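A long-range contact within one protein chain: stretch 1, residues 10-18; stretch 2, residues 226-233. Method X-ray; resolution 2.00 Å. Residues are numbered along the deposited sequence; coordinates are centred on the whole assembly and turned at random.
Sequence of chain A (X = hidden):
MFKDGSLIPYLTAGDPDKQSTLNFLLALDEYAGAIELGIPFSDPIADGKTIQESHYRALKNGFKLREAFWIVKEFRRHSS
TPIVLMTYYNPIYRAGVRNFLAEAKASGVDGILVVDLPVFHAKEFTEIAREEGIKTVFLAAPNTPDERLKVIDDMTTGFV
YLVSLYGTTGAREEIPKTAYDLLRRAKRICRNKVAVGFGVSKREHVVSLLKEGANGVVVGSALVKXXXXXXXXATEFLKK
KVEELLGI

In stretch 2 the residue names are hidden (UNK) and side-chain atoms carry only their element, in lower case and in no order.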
# COMPACT_ATOMS: atom_id res chain seq x y z
N TYR A 10 0.58 -5.75 -1.64
CA TYR A 10 0.38 -4.54 -2.43
C TYR A 10 0.20 -5.07 -3.85
O TYR A 10 0.95 -5.95 -4.28
CB TYR A 10 1.61 -3.62 -2.43
CG TYR A 10 1.56 -2.65 -3.60
CD1 TYR A 10 0.88 -1.43 -3.50
CD2 TYR A 10 2.07 -3.02 -4.85
CE1 TYR A 10 0.69 -0.61 -4.62
CE2 TYR A 10 1.89 -2.21 -5.97
CZ TYR A 10 1.19 -1.01 -5.85
OH TYR A 10 0.97 -0.24 -6.98
N LEU A 11 -0.79 -4.54 -4.56
CA LEU A 11 -1.04 -4.95 -5.95
C LEU A 11 -1.43 -3.70 -6.72
O LEU A 11 -2.06 -2.81 -6.17
CB LEU A 11 -2.20 -5.95 -6.04
CG LEU A 11 -2.05 -7.35 -5.45
CD1 LEU A 11 -3.35 -8.11 -5.62
CD2 LEU A 11 -0.92 -8.09 -6.14
N THR A 12 -1.05 -3.64 -8.00
CA THR A 12 -1.42 -2.49 -8.81
C THR A 12 -2.77 -2.79 -9.47
O THR A 12 -2.95 -3.86 -10.07
CB THR A 12 -0.36 -2.20 -9.88
OG1 THR A 12 0.88 -1.87 -9.24
CG2 THR A 12 -0.79 -1.05 -10.78
N ALA A 13 -3.72 -1.86 -9.35
CA ALA A 13 -5.04 -2.06 -9.95
C ALA A 13 -4.93 -2.10 -11.48
O ALA A 13 -4.25 -1.27 -12.09
CB ALA A 13 -5.99 -0.93 -9.53
N GLY A 14 -5.58 -3.09 -12.09
CA GLY A 14 -5.57 -3.21 -13.54
C GLY A 14 -4.36 -3.90 -14.14
O GLY A 14 -4.14 -3.83 -15.35
N ASP A 15 -3.56 -4.57 -13.31
CA ASP A 15 -2.37 -5.27 -13.78
C ASP A 15 -2.55 -6.78 -13.65
O ASP A 15 -2.45 -7.32 -12.54
CB ASP A 15 -1.15 -4.82 -12.97
CG ASP A 15 0.13 -5.53 -13.38
OD1 ASP A 15 1.11 -5.48 -12.59
OD2 ASP A 15 0.18 -6.12 -14.47
N PRO A 16 -2.78 -7.50 -14.76
CA PRO A 16 -2.90 -7.09 -16.17
C PRO A 16 -4.25 -6.49 -16.57
O PRO A 16 -4.37 -5.84 -17.61
CB PRO A 16 -2.62 -8.38 -16.92
CG PRO A 16 -3.30 -9.38 -16.06
CD PRO A 16 -2.82 -8.97 -14.67
N ASP A 17 -5.28 -6.75 -15.76
CA ASP A 17 -6.62 -6.22 -16.02
C ASP A 17 -7.42 -6.18 -14.73
O ASP A 17 -7.07 -6.85 -13.76
CB ASP A 17 -7.32 -7.07 -17.11
CG ASP A 17 -7.27 -8.56 -16.84
OD1 ASP A 17 -7.95 -9.03 -15.90
OD2 ASP A 17 -6.54 -9.26 -17.56
N LYS A 18 -8.51 -5.41 -14.70
CA LYS A 18 -9.31 -5.26 -13.49
C LYS A 18 -9.88 -6.56 -12.93
O LYS A 18 -10.01 -6.71 -11.71
CB LYS A 18 -10.44 -4.25 -13.70
CG LYS A 18 -11.55 -4.72 -14.62
CD LYS A 18 -12.69 -3.70 -14.66
CE LYS A 18 -13.88 -4.27 -15.41
NZ LYS A 18 -15.01 -3.30 -15.45
N UNK A 226 5.85 -11.42 -10.02
CA UNK A 226 5.23 -12.66 -10.45
C UNK A 226 4.12 -12.34 -11.44
O UNK A 226 4.00 -12.99 -12.48
c UNK A 226 5.37 -14.57 -7.05
c UNK A 226 3.87 -14.67 -9.71
c UNK A 226 5.81 -13.86 -8.32
c UNK A 226 4.65 -13.44 -9.24
N UNK A 227 3.33 -11.32 -11.15
CA UNK A 227 2.25 -10.94 -12.04
C UNK A 227 2.78 -10.51 -13.41
O UNK A 227 2.21 -10.88 -14.44
c UNK A 227 0.41 -9.26 -12.45
c UNK A 227 1.40 -9.81 -11.42
c UNK A 227 -0.16 -9.34 -9.43
c UNK A 227 0.66 -10.36 -10.19
N UNK A 228 3.85 -9.73 -13.43
CA UNK A 228 4.40 -9.31 -14.71
C UNK A 228 4.93 -10.49 -15.51
O UNK A 228 5.05 -10.42 -16.74
N UNK A 229 5.23 -11.58 -14.82
CA UNK A 229 5.75 -12.77 -15.47
C UNK A 229 4.68 -13.78 -15.88
O UNK A 229 4.76 -14.35 -16.96
o UNK A 229 8.80 -16.48 -14.42
c UNK A 229 8.28 -15.39 -14.11
o UNK A 229 8.45 -14.84 -13.00
c UNK A 229 6.76 -13.45 -14.54
c UNK A 229 7.41 -14.69 -15.12
N UNK A 230 3.69 -13.99 -15.01
CA UNK A 230 2.62 -14.96 -15.27
C UNK A 230 1.31 -14.35 -15.73
O UNK A 230 0.40 -15.07 -16.17
c UNK A 230 4.04 -17.60 -14.42
c UNK A 230 5.15 -18.43 -13.78
c UNK A 230 3.57 -16.51 -13.47
c UNK A 230 2.36 -15.79 -14.01
n UNK A 230 5.49 -19.60 -14.63
N UNK A 231 1.18 -13.04 -15.62
CA UNK A 231 -0.05 -12.39 -16.03
C UNK A 231 -1.28 -12.94 -15.33
O UNK A 231 -1.27 -13.17 -14.12
N UNK A 232 -2.34 -13.16 -16.10
CA UNK A 232 -3.59 -13.68 -15.57
C UNK A 232 -3.47 -15.01 -14.83
O UNK A 232 -4.32 -15.35 -14.01
n UNK A 232 -7.00 -13.03 -18.32
c UNK A 232 -5.62 -12.83 -18.75
n UNK A 232 -7.68 -10.96 -19.06
c UNK A 232 -4.60 -13.82 -16.72
n UNK A 232 -9.19 -12.36 -18.06
c UNK A 232 -7.96 -12.12 -18.48
c UNK A 232 -4.72 -12.58 -17.57
N UNK A 233 -2.40 -15.75 -15.11
CA UNK A 233 -2.16 -17.05 -14.49
C UNK A 233 -1.27 -16.99 -13.24
O UNK A 233 -0.72 -18.00 -12.81
c UNK A 233 -1.51 -17.99 -15.50
c UNK A 233 -3.47 -19.38 -16.25
c UNK A 233 -2.39 -18.40 -16.66
o UNK A 233 -3.22 -20.60 -16.33
o UNK A 233 -4.56 -18.93 -15.83
O HOH W 1 0.66 -8.65 -15.70

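Position 226 has four side-chain carbons, forked at the first, with one arm two carbons long. None reaches stretch 1. This beta-branched pattern is isoleucine: Ile 226.

Position 227 repeats the pattern: four carbons, a fork at the first, one arm of two carbons. Its CA-to-CB bond points toward stretch 1, and its carbons lie against Leu 11, Asp 15 and Pro 16. It is Ile 227. The longer arm ends at Ile 227 CD1, 3.6 Å from Leu 11 CD2. On the shorter arm, Ile 227 CG2 lies 3.5 Å from Asp 15 O and 3.9 Å from Pro 16 CD.

Position 228 has no side-chain atoms. It is Gly 228, which is exposed.

Position 229 has three carbons, the third carrying two oxygens. They touch nothing on stretch 1. That is a carboxylate on a two-methylene stem: Glu 229. It is extended.

Position 230 has four carbons in a row ending in a nitrogen. They too touch nothing on stretch 1. This is Lys 230. Lys 230 N bonds to Ile 226 O at 2.7 Å, a helical hydrogen bond.

Position 231 again has no side-chain atoms, and its backbone lies near Pro 16. It is Gly 231. It is the first residue after the helix to leave helical phi/psi. Its phi is +56°, which favours glycine. Gly 231 C lies 4.2 Å from Pro 16 CG.

Position 232 has three carbons, a nitrogen, then a carbon carrying two more nitrogens. This is a guanidinium on a three-carbon stem, and the side chain touches Asp 17 and Pro 16. The residue is Arg 232. Its CA-to-CB bond points sideways, but the end of the chain comes nearer to stretch 1. Arg 232 NH1 forms a salt bridge with Asp 17 OD2 at 2.5 Å. Asp 17 OD1 lies over one face of the guanidinium. Arg 232 CG is 3.8 Å from Pro 16 CG.

Position 233 has three carbons, the third carrying two oxygens. They touch nothing on stretch 1. It is Glu 233, exposed.

The contact joins the end of a strand and the loop after it to the end of a helix and the residues that follow. Ile 227 has the largest covered area; it is buried and packs on Leu 11 and Pro 16, with its CG2 also against Asp 15. Pro 16, preceded by a cis peptide bond, extends the packing to Gly 231 and Arg 232. The salt bridge adds charge pairing at the more exposed end. No direct hydrogen bond crosses. Instead, water 1 donates to Asp 15 OD2 at 2.9 Å and to Ile 227 O at 3.0 Å, bridging the stretches.

Stretch 2 226-233: IIGEKGRE
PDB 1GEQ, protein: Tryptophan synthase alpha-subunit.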